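Local structure of inactivation-no-after-potential D protein (Drosophila melanogaster, 5F67) at residues Thr14-Ile17 / Phe18-Pro22; Val29-Glu32 / Gly33-Ile37; Leu56-Ser60 / Asn61-Ala65. The protein probably acts as a signalling scaffold, its third PDZ domain, the one described here, binding the tail of the TRP channel. All coordinates share one frame; numbering follows the deposited sequence.

Interaction 1 of 3, residues Thr14-Ile17 / Phe18-Pro22; sequences TKFI and FDQFP
Phe-16 and Gln-20, like Ile-17 and Phe-21, stand four residues apart across the short helix 17-20 (Phe-16 just before it, Phe-21 just after), ahead of strand 25-30 in this PDZ construct. The backbone shows how the helix starts. Ile-17 N bonds back to Thr-14 O in a type I turn, Phe-18 N reaches Lys-15 O at 3.1 Å and Asp-19 N reaches Phe-16 O at 3.0 Å, all three spanning i to i+3. Only then does the spacing widen to i+4, with Gln-20 N to Phe-16 O at 3.2 Å and Phe-21 N to Ile-17 O at 2.7 Å. Phe-16 O therefore takes two donors from different directions: Gln-20 N lies in the carbonyl plane, whereas Asp-19 N sits 57° above it. Lys-15 O has a second donor too, a water 2.7 Å away that also donates to Asp-19 OD1 at 2.8 Å, tying the carboxylate to the first turn.

With chi1 at 78°, the Phe-16 ring sits between its backbone N and carbonyl carbon and points the same way as Gln-20. The amide oxygen OE1 of Gln-20 meets the ring edge in plane, 3.9 Å from Phe-16 CE1, and the amide is turned 46° from the ring. Ile-17 CG1 lies over one face of that ring, towards its rim. Further along, Ile-17 CG2 packs on Phe-21 CD2 at 4.0 Å, while Gln-20 CG covers one Phe-21 face near the rim.

Ile-17 and Phe-21 also touch Leu-74, and Ile-17 and Phe-18 both touch Ile-103, so the buried side of the turn rests on strands 72-76 and 99-105. The bond pattern and this one-sided packing are those of a single amphipathic helical turn, tightened at its start to 3-10 spacing and laid against a beta-sheet.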
ATOM      1  N   THR A  14      15.543  -1.371  -4.330  1.00 15.42           N
ATOM      2  CA  THR A  14      14.674  -1.855  -3.256  1.00 14.50           C
ATOM      3  C   THR A  14      15.112  -3.202  -2.676  1.00 15.15           C
ATOM      4  O   THR A  14      14.538  -3.655  -1.684  1.00 14.91           O
ATOM      5  CB  THR A  14      13.192  -1.955  -3.711  1.00 14.19           C
ATOM      6  OG1 THR A  14      13.072  -2.911  -4.777  1.00 18.22           O
ATOM      7  CG2 THR A  14      12.686  -0.597  -4.183  1.00 19.74           C
ATOM      8  N   LYS A  15      16.119  -3.845  -3.274  1.00 14.89           N
ATOM      9  CA  LYS A  15      16.466  -5.205  -2.850  1.00 15.95           C
ATOM     10  C   LYS A  15      16.928  -5.275  -1.387  1.00 14.10           C
ATOM     11  O   LYS A  15      16.692  -6.276  -0.713  1.00 16.59           O
ATOM     12  CB  LYS A  15      17.499  -5.854  -3.792  1.00 17.90           C
ATOM     13  CG  LYS A  15      17.824  -7.333  -3.468  1.00 21.19           C
ATOM     14  CD  LYS A  15      18.697  -7.988  -4.531  1.00 29.62           C
ATOM     15  CE  LYS A  15      17.926  -8.208  -5.840  1.00 36.07           C
ATOM     16  NZ  LYS A  15      16.783  -9.178  -5.702  1.00 20.29           N
ATOM     17  N   PHE A  16      17.562  -4.212  -0.895  1.00 15.48           N
ATOM     18  CA  PHE A  16      18.062  -4.215   0.476  1.00 15.53           C
ATOM     19  C   PHE A  16      16.937  -4.402   1.493  1.00 15.31           C
ATOM     20  O   PHE A  16      17.177  -4.858   2.611  1.00 15.74           O
ATOM     21  CB  PHE A  16      18.840  -2.924   0.793  1.00 18.00           C
ATOM     22  CG  PHE A  16      17.965  -1.740   1.080  1.00 21.75           C
ATOM     23  CD1 PHE A  16      17.626  -1.408   2.390  1.00 18.74           C
ATOM     24  CD2 PHE A  16      17.472  -0.954   0.042  1.00 24.17           C
ATOM     25  CE1 PHE A  16      16.805  -0.319   2.660  1.00 18.61           C
ATOM     26  CE2 PHE A  16      16.656   0.142   0.310  1.00 19.10           C
ATOM     27  CZ  PHE A  16      16.325   0.457   1.618  1.00 22.18           C
ATOM     28  N   ILE A  17      15.717  -4.028   1.110  1.00 14.31           N
ATOM     29  CA  ILE A  17      14.576  -4.140   2.007  1.00 14.91           C
ATOM     30  C   ILE A  17      14.381  -5.568   2.514  1.00 15.32           C
ATOM     31  O   ILE A  17      13.973  -5.775   3.664  1.00 16.08           O
ATOM     32  CB  ILE A  17      13.297  -3.607   1.326  1.00 15.82           C
ATOM     33  CG1 ILE A  17      13.442  -2.100   1.078  1.00 13.24           C
ATOM     34  CG2 ILE A  17      12.057  -3.909   2.165  1.00 14.49           C
ATOM     35  CD1 ILE A  17      12.359  -1.495   0.179  1.00 17.39           C
ATOM     36  N   PHE A  18      14.698  -6.557   1.681  1.00 15.19           N
ATOM     37  CA  PHE A  18      14.479  -7.950   2.068  1.00 11.60           C
ATOM     38  C   PHE A  18      15.556  -8.485   3.004  1.00 15.00           C
ATOM     39  O   PHE A  18      15.455  -9.617   3.484  1.00 18.12           O
ATOM     40  CB  PHE A  18      14.305  -8.841   0.826  1.00 11.36           C
ATOM     41  CG  PHE A  18      13.119  -8.454   0.003  1.00 14.01           C
ATOM     42  CD1 PHE A  18      11.828  -8.771   0.435  1.00 12.95           C
ATOM     43  CD2 PHE A  18      13.277  -7.708  -1.163  1.00 11.15           C
ATOM     44  CE1 PHE A  18      10.708  -8.374  -0.314  1.00 10.88           C
ATOM     45  CE2 PHE A  18      12.165  -7.302  -1.911  1.00 12.27           C
ATOM     46  CZ  PHE A  18      10.877  -7.640  -1.486  1.00 12.75           C
ATOM     47  N   ASP A  19      16.588  -7.685   3.259  1.00 13.48           N
ATOM     48  CA  ASP A  19      17.576  -8.061   4.278  1.00 13.43           C
ATOM     49  C   ASP A  19      17.209  -7.389   5.594  1.00 19.19           C
ATOM     50  O   ASP A  19      17.453  -7.929   6.669  1.00 19.09           O
ATOM     51  CB  ASP A  19      19.000  -7.664   3.862  1.00 14.93           C
ATOM     52  CG  ASP A  19      19.650  -8.694   2.965  1.00 19.32           C
ATOM     53  OD1 ASP A  19      18.915  -9.568   2.451  1.00 19.03           O
ATOM     54  OD2 ASP A  19      20.893  -8.640   2.769  1.00 19.92           O
ATOM     55  N   GLN A  20      16.621  -6.203   5.505  1.00 16.65           N
ATOM     56  CA  GLN A  20      16.161  -5.497   6.701  1.00 13.69           C
ATOM     57  C   GLN A  20      14.833  -6.073   7.199  1.00 19.50           C
ATOM     58  O   GLN A  20      14.589  -6.145   8.411  1.00 20.55           O
ATOM     59  CB  GLN A  20      16.000  -4.006   6.401  1.00 17.92           C
ATOM     60  CG  GLN A  20      15.740  -3.177   7.646  1.00 27.07           C
ATOM     61  CD  GLN A  20      15.954  -1.693   7.423  1.00 24.07           C
ATOM     62  OE1 GLN A  20      16.549  -1.278   6.424  1.00 30.00           O
ATOM     63  NE2 GLN A  20      15.482  -0.884   8.365  1.00 29.40           N
ATOM     64  N   PHE A  21      13.974  -6.468   6.261  1.00 12.92           N
ATOM     65  CA  PHE A  21      12.673  -7.053   6.590  1.00 13.35           C
ATOM     66  C   PHE A  21      12.493  -8.348   5.792  1.00 12.05           C
ATOM     67  O   PHE A  21      11.824  -8.360   4.759  1.00 15.27           O
ATOM     68  CB  PHE A  21      11.539  -6.074   6.250  1.00 12.42           C
ATOM     69  CG  PHE A  21      11.691  -4.712   6.882  1.00 13.08           C
ATOM     70  CD1 PHE A  21      11.260  -4.480   8.186  1.00 18.77           C
ATOM     71  CD2 PHE A  21      12.262  -3.666   6.168  1.00 15.14           C
ATOM     72  CE1 PHE A  21      11.402  -3.231   8.771  1.00 23.08           C
ATOM     73  CE2 PHE A  21      12.406  -2.410   6.742  1.00 17.02           C
ATOM     74  CZ  PHE A  21      11.972  -2.188   8.044  1.00 16.48           C
ATOM     75  N   PRO A  22      13.098  -9.446   6.267  1.00 13.21           N
ATOM     76  CA  PRO A  22      13.125 -10.646   5.425  1.00 11.92           C
ATOM     77  C   PRO A  22      11.765 -11.306   5.212  1.00 17.91           C
ATOM     78  O   PRO A  22      11.648 -12.171   4.335  1.00 16.65           O
ATOM     79  CB  PRO A  22      14.082 -11.594   6.166  1.00 18.02           C
ATOM     80  CG  PRO A  22      14.276 -11.011   7.528  1.00 20.24           C
ATOM     81  CD  PRO A  22      14.024  -9.541   7.412  1.00 18.08           C
TER
HETATM   82  O   HOH W   1      18.085  -8.515  -0.000  1.00 18.66           O

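Interaction 2 of 3, residues Val29-Glu32 / Gly33-Ile37; sequences VRKE and GFLGI
The Phe-34 ring has the carbonyl oxygen of Glu-32 over one face, 4.1 Å above the plane and close to the ring centre; the same ring also packs on Arg-57 and on an apolar side chain of the bound peptide. Glu-32 O is held there by a tight reversal about Gly-33, whose phi and psi of 85° and -54° describe a classic gamma turn. Its defining bond, Phe-34 N to Glu-32 O at 3.0 Å, is weak. In return Glu-32 N donates to Phe-34 O at 3.2 Å, from 48° above the carbonyl plane, and the chain doubles back nearly antiparallel.

Leu-35 closes the open end of this reversal. Its CD2 branch does the touching, lying 3.8 Å from Val-29 CG1, 3.8 Å from Lys-31 CB and 3.5 Å from Val-29 O. The Lys-31 chain starts out extended and then bends at chi3, passing CE over Leu-35 CG at 4.1 Å; beyond it, NZ bonds to the carbonyls of Leu-93 and Ala-96, while the chain also packs on the peptide backbone.

Leu-35, Gly-36 and Ile-37 give backbone hydrogen bonds to the bound peptide, which identifies Phe-34 to Ile-37 as the GLGF-type loop of the PDZ fold. One ordinary and one weak bond at the turn, with the apolar contacts of Leu-35, hold its approach, so the peptide-binding amides probably sit on a frame braced by the chain itself.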
ATOM      1  N   VAL A  29       0.058  -4.897  -8.403  1.00 11.02           N
ATOM      2  CA  VAL A  29      -1.358  -4.553  -8.395  1.00 10.14           C
ATOM      3  C   VAL A  29      -1.676  -3.578  -9.524  1.00 13.19           C
ATOM      4  O   VAL A  29      -1.092  -2.496  -9.599  1.00 15.37           O
ATOM      5  CB  VAL A  29      -1.755  -3.918  -7.058  1.00 13.22           C
ATOM      6  CG1 VAL A  29      -3.248  -3.579  -7.049  1.00 15.72           C
ATOM      7  CG2 VAL A  29      -1.397  -4.858  -5.904  1.00 11.98           C
ATOM      8  N   ARG A  30      -2.595  -3.957 -10.408  1.00 10.17           N
ATOM      9  CA  ARG A  30      -2.928  -3.081 -11.525  1.00  9.72           C
ATOM     10  C   ARG A  30      -3.866  -1.966 -11.093  1.00 15.10           C
ATOM     11  O   ARG A  30      -4.921  -2.216 -10.488  1.00 14.86           O
ATOM     12  CB  ARG A  30      -3.546  -3.878 -12.685  1.00 10.02           C
ATOM     13  CG  ARG A  30      -3.706  -3.060 -13.980  1.00 16.14           C
ATOM     14  CD  ARG A  30      -4.274  -3.910 -15.131  1.00 14.25           C
ATOM     15  NE  ARG A  30      -3.460  -5.117 -15.291  1.00 16.40           N
ATOM     16  CZ  ARG A  30      -2.387  -5.210 -16.071  1.00 16.11           C
ATOM     17  NH1 ARG A  30      -2.004  -4.175 -16.819  1.00 15.62           N
ATOM     18  NH2 ARG A  30      -1.699  -6.347 -16.106  1.00 15.83           N
ATOM     19  N   LYS A  31      -3.484  -0.729 -11.407  1.00 12.37           N
ATOM     20  CA  LYS A  31      -4.346   0.405 -11.103  1.00 14.39           C
ATOM     21  C   LYS A  31      -5.400   0.476 -12.185  1.00 16.74           C
ATOM     22  O   LYS A  31      -5.090   0.734 -13.348  1.00 16.05           O
ATOM     23  CB  LYS A  31      -3.557   1.717 -11.063  1.00 16.04           C
ATOM     24  CG  LYS A  31      -4.431   2.901 -10.682  1.00 18.67           C
ATOM     25  CD  LYS A  31      -3.630   4.190 -10.607  1.00 24.22           C
ATOM     26  CE  LYS A  31      -2.970   4.357  -9.253  1.00 19.74           C
ATOM     27  NZ  LYS A  31      -2.355   5.714  -9.187  1.00 17.61           N
ATOM     28  N   GLU A  32      -6.644   0.201 -11.810  1.00 13.83           N
ATOM     29  CA  GLU A  32      -7.759   0.353 -12.735  1.00 13.93           C
ATOM     30  C   GLU A  32      -8.729   1.303 -12.043  1.00 20.63           C
ATOM     31  O   GLU A  32      -9.581   0.878 -11.253  1.00 16.07           O
ATOM     32  CB  GLU A  32      -8.381  -1.012 -13.056  1.00 18.33           C
ATOM     33  CG  GLU A  32      -7.347  -2.018 -13.597  1.00 21.68           C
ATOM     34  CD  GLU A  32      -7.946  -3.362 -13.985  1.00 23.74           C
ATOM     35  OE1 GLU A  32      -8.676  -3.967 -13.165  1.00 18.27           O
ATOM     36  OE2 GLU A  32      -7.688  -3.822 -15.121  1.00 21.57           O
ATOM     37  N   GLY A  33      -8.549   2.597 -12.297  1.00 19.45           N
ATOM     38  CA  GLY A  33      -9.258   3.619 -11.544  1.00 15.96           C
ATOM     39  C   GLY A  33      -8.500   3.926 -10.261  1.00 24.30           C
ATOM     40  O   GLY A  33      -8.158   5.079  -9.974  1.00 25.29           O
ATOM     41  N   PHE A  34      -8.219   2.877  -9.495  1.00 18.43           N
ATOM     42  CA  PHE A  34      -7.541   3.002  -8.218  1.00 10.60           C
ATOM     43  C   PHE A  34      -6.891   1.649  -7.970  1.00 14.61           C
ATOM     44  O   PHE A  34      -7.227   0.658  -8.658  1.00 14.25           O
ATOM     45  CB  PHE A  34      -8.581   3.273  -7.130  1.00 15.82           C
ATOM     46  CG  PHE A  34      -9.818   2.439  -7.296  1.00 17.41           C
ATOM     47  CD1 PHE A  34      -9.830   1.095  -6.921  1.00 20.36           C
ATOM     48  CD2 PHE A  34     -10.961   2.984  -7.880  1.00 20.74           C
ATOM     49  CE1 PHE A  34     -10.960   0.299  -7.117  1.00 20.59           C
ATOM     50  CE2 PHE A  34     -12.094   2.198  -8.079  1.00 19.96           C
ATOM     51  CZ  PHE A  34     -12.089   0.849  -7.695  1.00 21.99           C
ATOM     52  N   LEU A  35      -5.983   1.590  -6.997  1.00 14.47           N
ATOM     53  CA  LEU A  35      -5.434   0.312  -6.553  1.00 15.02           C
ATOM     54  C   LEU A  35      -6.425  -0.354  -5.605  1.00 15.08           C
ATOM     55  O   LEU A  35      -6.698  -1.561  -5.705  1.00 14.72           O
ATOM     56  CB  LEU A  35      -4.090   0.514  -5.843  1.00 13.78           C
ATOM     57  CG  LEU A  35      -2.989   1.125  -6.714  1.00 19.07           C
ATOM     58  CD1 LEU A  35      -1.823   1.600  -5.838  1.00 22.26           C
ATOM     59  CD2 LEU A  35      -2.515   0.108  -7.751  1.00 20.52           C
ATOM     60  N   GLY A  36      -6.982   0.447  -4.698  1.00 12.85           N
ATOM     61  CA  GLY A  36      -7.974  -0.041  -3.760  1.00 11.93           C
ATOM     62  C   GLY A  36      -7.508   0.068  -2.324  1.00 14.21           C
ATOM     63  O   GLY A  36      -7.963  -0.692  -1.473  1.00 14.87           O
ATOM     64  N   ILE A  37      -6.605   1.008  -2.037  1.00 13.58           N
ATOM     65  CA  ILE A  37      -6.089   1.147  -0.674  1.00  9.74           C
ATOM     66  C   ILE A  37      -6.152   2.578  -0.173  1.00 15.48           C
ATOM     67  O   ILE A  37      -6.281   3.522  -0.958  1.00 14.22           O
ATOM     68  CB  ILE A  37      -4.597   0.718  -0.568  1.00 12.51           C
ATOM     69  CG1 ILE A  37      -3.728   1.545  -1.533  1.00 14.69           C
ATOM     70  CG2 ILE A  37      -4.421  -0.779  -0.828  1.00 17.29           C
ATOM     71  CD1 ILE A  37      -2.206   1.335  -1.330  1.00 15.19           C
TER

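Interaction 3 of 3, residues Leu56-Ser60 / Asn61-Ala65; sequences LREGS and NAELA
A chi1 of 70° places Ser-60 OG between its own backbone N and carbonyl carbon, facing Glu-63 N, while Glu-63 sends CG anti to its N (chi1 -175°) and runs out extended to Gly-59. Ser-60 is thus the N-cap of helix 61-64: OG accepts from Glu-63 N at 3.3 Å and donates to Arg-57 O at 2.7 Å, in the carbonyl plane and on a lone pair. Arg-57 O is gripped twice, since Ser-60 N also bonds to it at 3.1 Å and closes a type II turn.

The carboxylate of Glu-63 accepts from Gly-59 N through OE2 at 2.7 Å, met from 42° above the carboxylate plane. A capping box would use the N-cap amide; here the bond goes to the residue before it. Leu-64 N then donates to Ser-60 O at 3.0 Å, the first full helical bond of this run.

Beneath the turn, Leu-56 crosses Glu-63 at about a right angle, with CD2 3.9 Å from Glu-63 CG and CD1 3.8 Å from Ala-62 CB. A bridging water donates to both Gly-59 O and Asn-61 OD1.

Glu-58 forms a salt bridge with a basic side chain of the bound peptide, and Arg-57 bonds to the peptide backbone. Capping and carboxylate bonds therefore fix the turn that carries both residues, and the nearby acid Glu-63 may add to its attraction for a basic ligand.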
ATOM      1  N   LEU A  56      -8.951  -0.937   2.801  1.00 12.12           N
ATOM      2  CA  LEU A  56      -8.845  -1.763   1.611  1.00 13.20           C
ATOM      3  C   LEU A  56     -10.236  -1.820   1.016  1.00 14.13           C
ATOM      4  O   LEU A  56     -11.213  -2.037   1.742  1.00 17.36           O
ATOM      5  CB  LEU A  56      -8.370  -3.166   2.011  1.00 17.28           C
ATOM      6  CG  LEU A  56      -8.139  -4.206   0.928  1.00 23.23           C
ATOM      7  CD1 LEU A  56      -6.935  -3.820   0.091  1.00 19.00           C
ATOM      8  CD2 LEU A  56      -7.929  -5.558   1.596  1.00 20.83           C
ATOM      9  N   ARG A  57     -10.342  -1.588  -0.288  1.00 14.44           N
ATOM     10  CA  ARG A  57     -11.649  -1.517  -0.939  1.00 13.48           C
ATOM     11  C   ARG A  57     -12.110  -2.890  -1.397  1.00 23.27           C
ATOM     12  O   ARG A  57     -11.383  -3.600  -2.099  1.00 15.27           O
ATOM     13  CB  ARG A  57     -11.580  -0.574  -2.142  1.00 11.16           C
ATOM     14  CG  ARG A  57     -12.889  -0.501  -2.949  1.00 15.00           C
ATOM     15  CD  ARG A  57     -12.818   0.628  -3.959  1.00 14.04           C
ATOM     16  NE  ARG A  57     -13.883   0.545  -4.955  1.00 15.62           N
ATOM     17  CZ  ARG A  57     -14.361   1.595  -5.617  1.00 17.73           C
ATOM     18  NH1 ARG A  57     -13.862   2.809  -5.388  1.00 17.35           N
ATOM     19  NH2 ARG A  57     -15.322   1.427  -6.516  1.00 18.94           N
ATOM     20  N   GLU A  58     -13.325  -3.267  -1.009  1.00 17.05           N
ATOM     21  CA  GLU A  58     -13.861  -4.574  -1.390  1.00 19.28           C
ATOM     22  C   GLU A  58     -13.922  -4.738  -2.912  1.00 21.65           C
ATOM     23  O   GLU A  58     -14.361  -3.829  -3.626  1.00 18.63           O
ATOM     24  CB  GLU A  58     -15.248  -4.772  -0.770  1.00 24.22           C
ATOM     25  CG  GLU A  58     -15.795  -6.182  -0.898  1.00 47.63           C
ATOM     26  CD  GLU A  58     -17.132  -6.339  -0.207  1.00 63.17           C
ATOM     27  OE1 GLU A  58     -17.638  -5.333   0.342  1.00 47.92           O
ATOM     28  OE2 GLU A  58     -17.671  -7.467  -0.210  1.00 68.37           O
ATOM     29  N   GLY A  59     -13.463  -5.890  -3.399  1.00 21.56           N
ATOM     30  CA  GLY A  59     -13.487  -6.189  -4.820  1.00 23.88           C
ATOM     31  C   GLY A  59     -12.353  -5.576  -5.627  1.00 24.24           C
ATOM     32  O   GLY A  59     -12.245  -5.824  -6.829  1.00 22.63           O
ATOM     33  N   SER A  60     -11.507  -4.780  -4.978  1.00 16.70           N
ATOM     34  CA  SER A  60     -10.436  -4.067  -5.674  1.00 15.33           C
ATOM     35  C   SER A  60      -9.264  -4.993  -6.016  1.00 18.47           C
ATOM     36  O   SER A  60      -9.151  -6.104  -5.484  1.00 14.57           O
ATOM     37  CB  SER A  60      -9.937  -2.897  -4.820  1.00 14.16           C
ATOM     38  OG  SER A  60      -9.234  -3.376  -3.674  1.00 14.79           O
ATOM     39  N   ASN A  61      -8.389  -4.538  -6.910  1.00 13.95           N
ATOM     40  CA  ASN A  61      -7.211  -5.320  -7.280  1.00 15.14           C
ATOM     41  C   ASN A  61      -6.235  -5.476  -6.116  1.00 14.69           C
ATOM     42  O   ASN A  61      -5.533  -6.488  -6.026  1.00 15.55           O
ATOM     43  CB  ASN A  61      -6.509  -4.690  -8.483  1.00 14.85           C
ATOM     44  CG  ASN A  61      -7.345  -4.765  -9.744  1.00 23.15           C
ATOM     45  OD1 ASN A  61      -8.305  -5.538  -9.827  1.00 19.72           O
ATOM     46  ND2 ASN A  61      -6.978  -3.969 -10.740  1.00 15.47           N
ATOM     47  N   ALA A  62      -6.175  -4.482  -5.226  1.00 11.93           N
ATOM     48  CA  ALA A  62      -5.317  -4.627  -4.056  1.00 13.33           C
ATOM     49  C   ALA A  62      -5.829  -5.753  -3.170  1.00 12.39           C
ATOM     50  O   ALA A  62      -5.042  -6.546  -2.650  1.00 13.35           O
ATOM     51  CB  ALA A  62      -5.228  -3.325  -3.263  1.00 11.26           C
ATOM     52  N   GLU A  63      -7.146  -5.828  -2.992  1.00 12.54           N
ATOM     53  CA  GLU A  63      -7.706  -6.905  -2.173  1.00 17.55           C
ATOM     54  C   GLU A  63      -7.412  -8.259  -2.822  1.00 18.71           C
ATOM     55  O   GLU A  63      -6.995  -9.211  -2.151  1.00 17.30           O
ATOM     56  CB  GLU A  63      -9.214  -6.720  -1.977  1.00 19.69           C
ATOM     57  CG  GLU A  63      -9.832  -7.744  -1.026  1.00 24.37           C
ATOM     58  CD  GLU A  63     -11.346  -7.689  -0.988  1.00 37.50           C
ATOM     59  OE1 GLU A  63     -11.908  -7.664   0.131  1.00 39.36           O
ATOM     60  OE2 GLU A  63     -11.976  -7.690  -2.070  1.00 32.77           O
ATOM     61  N   LEU A  64      -7.617  -8.333  -4.136  1.00 14.12           N
ATOM     62  CA  LEU A  64      -7.363  -9.566  -4.878  1.00 14.61           C
ATOM     63  C   LEU A  64      -5.912 -10.037  -4.810  1.00 20.10           C
ATOM     64  O   LEU A  64      -5.655 -11.243  -4.873  1.00 19.00           O
ATOM     65  CB  LEU A  64      -7.810  -9.409  -6.336  1.00 16.79           C
ATOM     66  CG  LEU A  64      -9.333  -9.336  -6.476  1.00 30.97           C
ATOM     67  CD1 LEU A  64      -9.746  -8.882  -7.866  1.00 36.30           C
ATOM     68  CD2 LEU A  64      -9.946 -10.694  -6.155  1.00 34.49           C
ATOM     69  N   ALA A  65      -4.978  -9.095  -4.674  1.00 14.11           N
ATOM     70  CA  ALA A  65      -3.544  -9.404  -4.631  1.00 15.25           C
ATOM     71  C   ALA A  65      -3.044  -9.752  -3.238  1.00 18.06           C
ATOM     72  O   ALA A  65      -1.866 -10.072  -3.054  1.00 19.58           O
ATOM     73  CB  ALA A  65      -2.733  -8.243  -5.185  1.00 17.84           C
TER
HETATM   74  O   HOH W   2     -11.167  -5.276  -9.166  1.00 27.78           O

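Interactions 2 and 3 form one side of the peptide site, their centres about 8 Å apart. They touch at several points, among them two probable hydrogen bonds, Asn-61 ND2 to Arg-30 O at 2.7 Å and Arg-57 N to Gly-36 O at 2.8 Å, a backbone bond between Leu-35 and Ala-62, and Phe-34 CZ packed on Arg-57 CZ at 3.2 Å. Asn-61 also bonds to Glu-32 OE1, so the start of helix 61-64 is tied to both ends of residues 30-32. Interactions 2 and 3 have seven and four residues within reach of the bound peptide. Interaction 1 lies on the opposite side of the domain centre, about 24 and 25 Å from them between centres.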